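Local atomic coordinates of Phthiocerol/phenolphthiocerol synthesis polyketide synthase type I PpsC (Mycobacterium tuberculosis, PDB entry 5NJI), a protein that takes part in phthiocerol and phenolphthiocerol synthesis, its dehydratase domain probably removing water from beta-hydroxyacyl intermediates to leave enoyl thioesters. Residues L54-D59 against V67-A72; A213-G218 against H225-D230. The protein carries 1 engineered substitution. One frame throughout, in Å; residues are numbered along the deposited sequence.

Interaction 1 (L54-D59 against V67-A72). With 8Z2 (~{S}-[2-[3-[[(2~{R})-4-[[[(2~{R},3~{S},4~{R},5~{R})-5-(6-aminopurin-9-yl)-4-oxidanyl-3-phosphonooxy-oxolan-2-yl]methoxy-oxidanyl-phosphoryl]oxy-oxidanyl-phosphoryl]oxy-3,3-dimethyl-2-oxidanyl-butanoyl]amino]propanoylamino]ethyl] (~{E})-dodec-2-enethioate), chain B.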
loop_
_atom_site.group_PDB
_atom_site.type_symbol
_atom_site.label_atom_id
_atom_site.label_comp_id
_atom_site.label_asym_id
_atom_site.label_seq_id
_atom_site.Cartn_x
_atom_site.Cartn_y
_atom_site.Cartn_z
ATOM N N LEU A 54 -6.011 -4.573 -16.230
ATOM C CA LEU A 54 -5.178 -5.622 -15.622
ATOM C C LEU A 54 -5.791 -5.887 -14.223
ATOM O O LEU A 54 -5.912 -4.959 -13.533
ATOM C CB LEU A 54 -3.680 -5.212 -15.407
ATOM C CG LEU A 54 -2.802 -6.207 -14.662
ATOM C CD1 LEU A 54 -2.732 -7.537 -15.379
ATOM C CD2 LEU A 54 -1.413 -5.640 -14.411
ATOM N N LEU A 55 -6.215 -7.101 -13.902
ATOM C CA LEU A 55 -6.654 -7.486 -12.562
ATOM C C LEU A 55 -7.630 -6.402 -12.013
ATOM O O LEU A 55 -8.402 -5.973 -12.760
ATOM C CB LEU A 55 -5.390 -7.810 -11.710
ATOM C CG LEU A 55 -4.476 -8.976 -12.089
ATOM C CD1 LEU A 55 -3.298 -9.094 -11.152
ATOM C CD2 LEU A 55 -5.275 -10.271 -12.177
ATOM N N TRP A 56 -7.440 -5.874 -10.785
ATOM C CA TRP A 56 -8.300 -4.869 -10.100
ATOM C C TRP A 56 -7.847 -3.351 -10.272
ATOM O O TRP A 56 -8.349 -2.556 -9.670
ATOM C CB TRP A 56 -8.312 -5.193 -8.558
ATOM C CG TRP A 56 -6.911 -5.705 -8.109
ATOM C CD1 TRP A 56 -6.554 -6.965 -7.908
ATOM C CD2 TRP A 56 -5.732 -4.926 -7.902
ATOM N NE1 TRP A 56 -5.262 -7.049 -7.553
ATOM C CE2 TRP A 56 -4.721 -5.806 -7.540
ATOM C CE3 TRP A 56 -5.446 -3.580 -7.954
ATOM C CZ2 TRP A 56 -3.465 -5.377 -7.245
ATOM C CZ3 TRP A 56 -4.212 -3.169 -7.673
ATOM C CH2 TRP A 56 -3.235 -4.054 -7.337
ATOM N N LEU A 57 -6.940 -3.066 -11.192
ATOM C CA LEU A 57 -6.301 -1.729 -11.268
ATOM C C LEU A 57 -7.449 -0.690 -11.605
ATOM O O LEU A 57 -7.398 0.418 -11.192
ATOM C CB LEU A 57 -5.113 -1.610 -12.304
ATOM C CG LEU A 57 -3.728 -2.161 -11.851
ATOM C CD1 LEU A 57 -3.752 -3.613 -11.424
ATOM C CD2 LEU A 57 -2.628 -1.863 -12.864
ATOM N N ALA A 58 -8.358 -1.057 -12.509
ATOM C CA ALA A 58 -9.465 -0.131 -12.838
ATOM C C ALA A 58 -10.290 0.371 -11.629
ATOM O O ALA A 58 -10.973 1.348 -11.725
ATOM C CB ALA A 58 -10.467 -0.685 -13.920
ATOM N N ASP A 59 -10.225 -0.344 -10.518
ATOM C CA ASP A 59 -11.017 0.026 -9.361
ATOM C C ASP A 59 -10.309 1.018 -8.444
ATOM O O ASP A 59 -10.867 1.371 -7.395
ATOM C CB ASP A 59 -11.410 -1.231 -8.588
ATOM C CG ASP A 59 -12.618 -1.946 -9.191
ATOM O OD1 ASP A 59 -13.093 -1.552 -10.285
ATOM O OD2 ASP A 59 -13.118 -2.894 -8.559
ATOM N N VAL A 67 -5.222 5.301 -11.335
ATOM C CA VAL A 67 -3.935 5.671 -10.779
ATOM C C VAL A 67 -3.420 4.464 -10.015
ATOM O O VAL A 67 -4.193 3.740 -9.390
ATOM C CB VAL A 67 -4.077 6.896 -9.856
ATOM C CG1 VAL A 67 -2.844 7.098 -8.987
ATOM C CG2 VAL A 67 -4.343 8.127 -10.694
ATOM N N LEU A 68 -2.122 4.249 -10.055
ATOM C CA LEU A 68 -1.587 3.101 -9.358
ATOM C C LEU A 68 -1.546 3.393 -7.862
ATOM O O LEU A 68 -0.994 4.423 -7.455
ATOM C CB LEU A 68 -0.183 2.756 -9.847
ATOM C CG LEU A 68 0.312 1.374 -9.420
ATOM C CD1 LEU A 68 -0.442 0.285 -10.186
ATOM C CD2 LEU A 68 1.797 1.244 -9.643
ATOM N N PRO A 69 -2.121 2.543 -7.015
ATOM C CA PRO A 69 -2.159 2.879 -5.589
ATOM C C PRO A 69 -0.786 2.772 -4.941
ATOM O O PRO A 69 0.067 1.980 -5.349
ATOM C CB PRO A 69 -3.138 1.860 -5.008
ATOM C CG PRO A 69 -3.079 0.712 -5.911
ATOM C CD PRO A 69 -2.832 1.280 -7.292
ATOM N N GLY A 70 -0.594 3.585 -3.896
ATOM C CA GLY A 70 0.669 3.572 -3.176
ATOM C C GLY A 70 1.072 2.185 -2.738
ATOM O O GLY A 70 2.249 1.813 -2.791
ATOM N N ALA A 71 0.102 1.403 -2.239
ATOM C CA ALA A 71 0.406 0.062 -1.770
ATOM C C ALA A 71 1.005 -0.819 -2.853
ATOM O O ALA A 71 1.741 -1.768 -2.542
ATOM C CB ALA A 71 -0.885 -0.556 -1.219
ATOM N N ALA A 72 0.717 -0.547 -4.126
ATOM C CA ALA A 72 1.289 -1.379 -5.167
ATOM C C ALA A 72 2.788 -1.186 -5.253
ATOM O O ALA A 72 3.515 -2.142 -5.530
ATOM C CB ALA A 72 0.633 -1.083 -6.517
HETATM C C2 8Z2 B . 13.912 12.685 -3.443
HETATM C C4 8Z2 B . 12.475 14.350 -4.248
HETATM C C5 8Z2 B . 13.303 14.575 -5.241
HETATM C C6 8Z2 B . 14.424 13.906 -5.351
HETATM C C8 8Z2 B . 11.694 15.923 -5.488
HETATM C C10 8Z2 B . -7.719 10.064 4.379
HETATM C C11 8Z2 B . -7.521 10.887 5.587
HETATM C C12 8Z2 B . -7.980 12.275 5.350
HETATM N N9 8Z2 B . 11.445 15.148 -4.437
HETATM N N7 8Z2 B . 12.805 15.515 -6.003
HETATM N N3 8Z2 B . 12.755 13.407 -3.330
HETATM N N1 8Z2 B . 14.764 12.962 -4.473
HETATM N N6 8Z2 B . 15.149 14.242 -6.388
HETATM C "C1'" 8Z2 B . 10.498 14.813 -3.187
HETATM C "C2'" 8Z2 B . 11.163 15.652 -2.163
HETATM O "O2'" 8Z2 B . 11.206 14.681 -1.125
HETATM C "C3'" 8Z2 B . 10.151 16.905 -2.036
HETATM O "O3'" 8Z2 B . 10.878 18.030 -1.463
HETATM C "C4'" 8Z2 B . 8.888 15.943 -1.515
HETATM O "O4'" 8Z2 B . 8.998 14.927 -2.618
HETATM C "C5'" 8Z2 B . 7.418 16.322 -1.426
HETATM O "O5'" 8Z2 B . 6.806 16.666 -2.612
HETATM P P1 8Z2 B . 7.208 17.738 -3.547
HETATM O O11 8Z2 B . 8.116 16.952 -4.374
HETATM O O12 8Z2 B . 8.075 18.824 -3.024
HETATM O O6 8Z2 B . 5.912 18.388 -4.448
HETATM P P2 8Z2 B . 5.732 18.001 -6.004
HETATM O O21 8Z2 B . 7.026 17.340 -6.642
HETATM O O22 8Z2 B . 5.293 18.841 -7.043
HETATM O O7 8Z2 B . 4.551 16.917 -5.688
HETATM C CPA 8Z2 B . 3.811 16.710 -4.472
HETATM C CPB 8Z2 B . 2.849 15.544 -4.824
HETATM C CP8 8Z2 B . 3.728 14.377 -5.307
HETATM C CP7 8Z2 B . 2.028 15.109 -3.653
HETATM C CP9 8Z2 B . 1.924 16.004 -5.944
HETATM O OP3 8Z2 B . 4.556 14.071 -4.255
HETATM C CP6 8Z2 B . 2.946 13.111 -5.744
HETATM O OP2 8Z2 B . 2.193 13.196 -6.645
HETATM N NP2 8Z2 B . 3.299 11.950 -5.211
HETATM C CP5 8Z2 B . 2.743 10.656 -5.535
HETATM C CP4 8Z2 B . 1.610 10.332 -4.580
HETATM C CP3 8Z2 B . 1.036 8.950 -4.969
HETATM O OP1 8Z2 B . 1.167 8.541 -6.071
HETATM N NP1 8Z2 B . 0.392 8.271 -4.051
HETATM C CP2 8Z2 B . -0.140 6.964 -4.291
HETATM C CP1 8Z2 B . -1.399 7.013 -5.081
HETATM S S 8Z2 B . -2.743 7.786 -4.129
HETATM P P3 8Z2 B . 12.235 18.586 -2.436
HETATM O O31 8Z2 B . 11.566 18.546 -3.987
HETATM O O32 8Z2 B . 13.328 17.720 -2.608
HETATM O O33 8Z2 B . 12.790 19.929 -2.241
HETATM C CA1 8Z2 B . -3.088 6.685 -3.119
HETATM C CA2 8Z2 B . -4.213 6.991 -2.203
HETATM O OA1 8Z2 B . -2.581 5.617 -2.978
HETATM C CA3 8Z2 B . -4.553 5.985 -1.175
HETATM C CA4 8Z2 B . -5.641 6.319 -0.241
HETATM C CA5 8Z2 B . -5.748 5.359 0.917
HETATM C CA6 8Z2 B . -6.849 5.804 1.867
HETATM C CA7 8Z2 B . -6.388 6.986 2.750
HETATM C CA8 8Z2 B . -7.546 7.751 3.359
HETATM C CA9 8Z2 B . -7.148 8.704 4.519
HETATM O O HOH W 1 -4.654 1.090 -10.343
#
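The ligand pocket of the dehydratase is lined in part by Pro69, whose ring is backed on the side away from the ligand by Trp56. Pro69 CG lies 4.4 Å from Trp56 CZ3, approaching the indole obliquely, while on one face of the same indole Leu57 CD1 sits 3.8 Å above the ring plane, displaced from the ring centre. A second apolar pair runs beside the first: Leu57 and Leu68 run alongside each other with their ends turned in the same direction, and meet through Leu57 CD2 and Leu68 CD1 at 4.1 Å. Leu57 reaches this neighbour with CG anti to its carbonyl carbon (chi1 -80°). The polar backbone between the two segments is joined indirectly. One water donates to Leu57 O at 2.9 Å and to Val67 O, also at 2.9 Å, and so links the two backbones. In family terms, Pro69 corresponds to the closing proline of the HxxxGxxxxP motif of related dehydratases; Phe60 stands where relatives have the catalytic histidine, and is probably the engineered position. The proline leads directly into helix 70-84, the central helix of the first half of the double hot-dog fold, with Ala72 N hydrogen-bonded to Pro69 O at 2.9 Å. The amide of Gly70, at the amino end of the helix, is turned to the ligand: Gly70 N donates to the thioester carbonyl OA1 of 8Z2 at 3.0 Å, nearly straight at 172°. The helix amino end would probably help polarise that carbonyl. Across the contact, the type II' turn from Leu54 to Leu57, closed by Leu57 N to Leu54 O at 3.2 Å, carries Trp56 to the proline and Leu57 to Leu68.

Interaction 2 (A213-G218 against H225-D230). With 8Z2 (~{S}-[2-[3-[[(2~{R})-4-[[[(2~{R},3~{S},4~{R},5~{R})-5-(6-aminopurin-9-yl)-4-oxidanyl-3-phosphonooxy-oxolan-2-yl]methoxy-oxidanyl-phosphoryl]oxy-oxidanyl-phosphoryl]oxy-3,3-dimethyl-2-oxidanyl-butanoyl]amino]propanoylamino]ethyl] (~{E})-dodec-2-enethioate), chain B.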
loop_
_atom_site.group_PDB
_atom_site.type_symbol
_atom_site.label_atom_id
_atom_site.label_comp_id
_atom_site.label_asym_id
_atom_site.label_seq_id
_atom_site.Cartn_x
_atom_site.Cartn_y
_atom_site.Cartn_z
ATOM N N ALA A 213 -13.984 -10.382 -3.414
ATOM C CA ALA A 213 -13.660 -11.482 -4.313
ATOM C C ALA A 213 -12.935 -10.999 -5.556
ATOM O O ALA A 213 -12.033 -11.686 -6.055
ATOM C CB ALA A 213 -14.931 -12.230 -4.712
ATOM N N SER A 214 -13.315 -9.827 -6.077
ATOM C CA SER A 214 -12.711 -9.328 -7.309
ATOM C C SER A 214 -11.275 -8.878 -7.125
ATOM O O SER A 214 -10.626 -8.514 -8.111
ATOM C CB SER A 214 -13.535 -8.172 -7.887
ATOM O OG SER A 214 -13.619 -7.078 -6.984
ATOM N N ALA A 215 -10.770 -8.868 -5.902
ATOM C CA ALA A 215 -9.369 -8.600 -5.639
ATOM C C ALA A 215 -8.547 -9.872 -5.496
ATOM O O ALA A 215 -7.321 -9.783 -5.371
ATOM C CB ALA A 215 -9.229 -7.760 -4.368
ATOM N N ARG A 216 -9.172 -11.057 -5.522
ATOM C CA ARG A 216 -8.436 -12.263 -5.169
ATOM C C ARG A 216 -7.696 -12.916 -6.336
ATOM O O ARG A 216 -6.604 -13.451 -6.121
ATOM C CB ARG A 216 -9.376 -13.292 -4.510
ATOM C CG ARG A 216 -9.863 -12.879 -3.160
ATOM C CD ARG A 216 -10.866 -13.862 -2.543
ATOM N NE ARG A 216 -11.367 -13.282 -1.306
ATOM C CZ ARG A 216 -11.307 -13.842 -0.101
ATOM N NH1 ARG A 216 -10.804 -15.055 0.069
ATOM N NH2 ARG A 216 -11.786 -13.181 0.943
ATOM N N THR A 217 -8.243 -12.889 -7.554
ATOM C CA THR A 217 -7.547 -13.486 -8.693
ATOM C C THR A 217 -6.224 -12.779 -8.957
ATOM O O THR A 217 -6.091 -11.566 -8.775
ATOM C CB THR A 217 -8.416 -13.428 -9.957
ATOM O OG1 THR A 217 -9.596 -14.209 -9.757
ATOM C CG2 THR A 217 -7.670 -13.989 -11.170
ATOM N N GLY A 218 -5.245 -13.560 -9.412
ATOM C CA GLY A 218 -3.975 -13.030 -9.862
ATOM C C GLY A 218 -3.022 -12.665 -8.754
ATOM O O GLY A 218 -2.062 -11.928 -8.999
ATOM N N HIS A 225 -0.356 -8.075 -0.429
ATOM C CA HIS A 225 -1.484 -7.848 -1.334
ATOM C C HIS A 225 -1.814 -6.317 -1.313
ATOM O O HIS A 225 -2.249 -5.863 -0.352
ATOM C CB HIS A 225 -2.759 -8.695 -0.978
ATOM C CG HIS A 225 -3.763 -8.783 -2.091
ATOM N ND1 HIS A 225 -4.202 -7.686 -2.780
ATOM C CD2 HIS A 225 -4.370 -9.846 -2.676
ATOM C CE1 HIS A 225 -5.033 -8.063 -3.726
ATOM N NE2 HIS A 225 -5.156 -9.367 -3.681
ATOM N N PRO A 226 -1.600 -5.595 -2.404
ATOM C CA PRO A 226 -1.810 -4.168 -2.400
ATOM C C PRO A 226 -3.252 -3.725 -2.021
ATOM O O PRO A 226 -3.478 -2.747 -1.437
ATOM C CB PRO A 226 -1.489 -3.749 -3.856
ATOM C CG PRO A 226 -0.686 -4.804 -4.391
ATOM C CD PRO A 226 -1.003 -6.055 -3.664
ATOM N N VAL A 227 -4.219 -4.500 -2.468
ATOM C CA VAL A 227 -5.612 -4.047 -2.244
ATOM C C VAL A 227 -5.902 -4.143 -0.758
ATOM O O VAL A 227 -6.476 -3.357 -0.139
ATOM C CB VAL A 227 -6.693 -4.881 -3.019
ATOM C CG1 VAL A 227 -8.072 -4.433 -2.712
ATOM C CG2 VAL A 227 -6.351 -4.894 -4.494
ATOM N N MET A 228 -5.448 -5.236 -0.174
ATOM C CA MET A 228 -5.530 -5.387 1.290
ATOM C C MET A 228 -4.807 -4.246 2.343
ATOM O O MET A 228 -5.318 -3.665 3.167
ATOM C CB MET A 228 -5.162 -6.802 1.860
ATOM C CG MET A 228 -5.653 -7.072 3.245
ATOM S SD MET A 228 -7.428 -7.461 3.088
ATOM C CE MET A 228 -7.852 -8.290 4.569
ATOM N N MET A 229 -3.606 -3.938 1.851
ATOM C CA MET A 229 -2.853 -2.853 2.431
ATOM C C MET A 229 -3.668 -1.534 2.227
ATOM O O MET A 229 -3.802 -0.793 3.106
ATOM C CB MET A 229 -1.431 -2.644 1.880
ATOM C CG MET A 229 -0.724 -1.462 2.485
ATOM S SD MET A 229 0.977 -1.554 1.971
ATOM C CE MET A 229 1.569 -0.019 2.588
ATOM N N ASP A 230 -4.171 -1.271 1.017
ATOM C CA ASP A 230 -4.941 -0.058 0.829
ATOM C C ASP A 230 -6.169 -0.038 1.731
ATOM O O ASP A 230 -6.495 1.006 2.304
ATOM C CB ASP A 230 -5.360 0.104 -0.635
ATOM C CG ASP A 230 -5.944 1.484 -0.904
ATOM O OD1 ASP A 230 -5.146 2.444 -1.018
ATOM O OD2 ASP A 230 -7.190 1.623 -0.957
HETATM C C2 8Z2 B . 13.912 12.685 -3.443
HETATM C C4 8Z2 B . 12.475 14.350 -4.248
HETATM C C5 8Z2 B . 13.303 14.575 -5.241
HETATM C C6 8Z2 B . 14.424 13.906 -5.351
HETATM C C8 8Z2 B . 11.694 15.923 -5.488
HETATM C C10 8Z2 B . -7.719 10.064 4.379
HETATM C C11 8Z2 B . -7.521 10.887 5.587
HETATM C C12 8Z2 B . -7.980 12.275 5.350
HETATM N N9 8Z2 B . 11.445 15.148 -4.437
HETATM N N7 8Z2 B . 12.805 15.515 -6.003
HETATM N N3 8Z2 B . 12.755 13.407 -3.330
HETATM N N1 8Z2 B . 14.764 12.962 -4.473
HETATM N N6 8Z2 B . 15.149 14.242 -6.388
HETATM C "C1'" 8Z2 B . 10.498 14.813 -3.187
HETATM C "C2'" 8Z2 B . 11.163 15.652 -2.163
HETATM O "O2'" 8Z2 B . 11.206 14.681 -1.125
HETATM C "C3'" 8Z2 B . 10.151 16.905 -2.036
HETATM O "O3'" 8Z2 B . 10.878 18.030 -1.463
HETATM C "C4'" 8Z2 B . 8.888 15.943 -1.515
HETATM O "O4'" 8Z2 B . 8.998 14.927 -2.618
HETATM C "C5'" 8Z2 B . 7.418 16.322 -1.426
HETATM O "O5'" 8Z2 B . 6.806 16.666 -2.612
HETATM P P1 8Z2 B . 7.208 17.738 -3.547
HETATM O O11 8Z2 B . 8.116 16.952 -4.374
HETATM O O12 8Z2 B . 8.075 18.824 -3.024
HETATM O O6 8Z2 B . 5.912 18.388 -4.448
HETATM P P2 8Z2 B . 5.732 18.001 -6.004
HETATM O O21 8Z2 B . 7.026 17.340 -6.642
HETATM O O22 8Z2 B . 5.293 18.841 -7.043
HETATM O O7 8Z2 B . 4.551 16.917 -5.688
HETATM C CPA 8Z2 B . 3.811 16.710 -4.472
HETATM C CPB 8Z2 B . 2.849 15.544 -4.824
HETATM C CP8 8Z2 B . 3.728 14.377 -5.307
HETATM C CP7 8Z2 B . 2.028 15.109 -3.653
HETATM C CP9 8Z2 B . 1.924 16.004 -5.944
HETATM O OP3 8Z2 B . 4.556 14.071 -4.255
HETATM C CP6 8Z2 B . 2.946 13.111 -5.744
HETATM O OP2 8Z2 B . 2.193 13.196 -6.645
HETATM N NP2 8Z2 B . 3.299 11.950 -5.211
HETATM C CP5 8Z2 B . 2.743 10.656 -5.535
HETATM C CP4 8Z2 B . 1.610 10.332 -4.580
HETATM C CP3 8Z2 B . 1.036 8.950 -4.969
HETATM O OP1 8Z2 B . 1.167 8.541 -6.071
HETATM N NP1 8Z2 B . 0.392 8.271 -4.051
HETATM C CP2 8Z2 B . -0.140 6.964 -4.291
HETATM C CP1 8Z2 B . -1.399 7.013 -5.081
HETATM S S 8Z2 B . -2.743 7.786 -4.129
HETATM P P3 8Z2 B . 12.235 18.586 -2.436
HETATM O O31 8Z2 B . 11.566 18.546 -3.987
HETATM O O32 8Z2 B . 13.328 17.720 -2.608
HETATM O O33 8Z2 B . 12.790 19.929 -2.241
HETATM C CA1 8Z2 B . -3.088 6.685 -3.119
HETATM C CA2 8Z2 B . -4.213 6.991 -2.203
HETATM O OA1 8Z2 B . -2.581 5.617 -2.978
HETATM C CA3 8Z2 B . -4.553 5.985 -1.175
HETATM C CA4 8Z2 B . -5.641 6.319 -0.241
HETATM C CA5 8Z2 B . -5.748 5.359 0.917
HETATM C CA6 8Z2 B . -6.849 5.804 1.867
HETATM C CA7 8Z2 B . -6.388 6.986 2.750
HETATM C CA8 8Z2 B . -7.546 7.751 3.359
HETATM C CA9 8Z2 B . -7.148 8.704 4.519
#
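Ala215, in a loop stretch with helical backbone angles but without regular helical bonding, comes alongside the amino end of helix 226-234, its CA 6.8 Å from that of Val227. His225, the N-cap residue, bridges the two with both nitrogens of one ring. NE2 donates to Ala215 O at 2.8 Å, bent at 141°; the oxygen lies close to the imidazole plane, while the donor is tilted 32° from the carbonyl plane. At the other edge, ND1 accepts from Val227 N at 3.2 Å, a capping bond that is again close to the ring plane. With CG anti to the backbone nitrogen (chi1 -163°), the imidazole reaches from helix start to loop. Beside it, Ala215 CB packs against both methyls of Val227, nearer CG1 (3.9 Å) than CG2 (4.1 Å). His225, Pro226 and Asp230 belong to an HPxxxD sequence, and Asp230 opens the DxxxQ motif of polyketide synthase dehydratases; its OD1 is 3.6 Å from CA3, the beta carbon of 8Z2, and its OD2 is hydrogen-bonded to Gln234 NE2. One nitrogen donating and the other accepting is consistent with a neutral His225 protonated on NE2, its ring rotation fixed by partners at two edges.

Interactions 1 and 2, with centres 9 Å apart, come from the two halves of the double hot-dog fold and meet between them. Trp56 of interaction 1 packs on Val227 of interaction 2, with CD2 3.5 Å from CG2, so one valine touches both the indole and Ala215. The two helices also meet, Ala71 CB lying 3.4 Å from Pro226 O, and Leu55 CD2 reaches within 3.7 Å of Thr217 O in the other loop. Each contact thus involves the first turns of a helix that meets the same ligand: 67-72 offers an amide to the thioester carbonyl, while 225-230 brings a carboxylate to the acyl chain just beyond it.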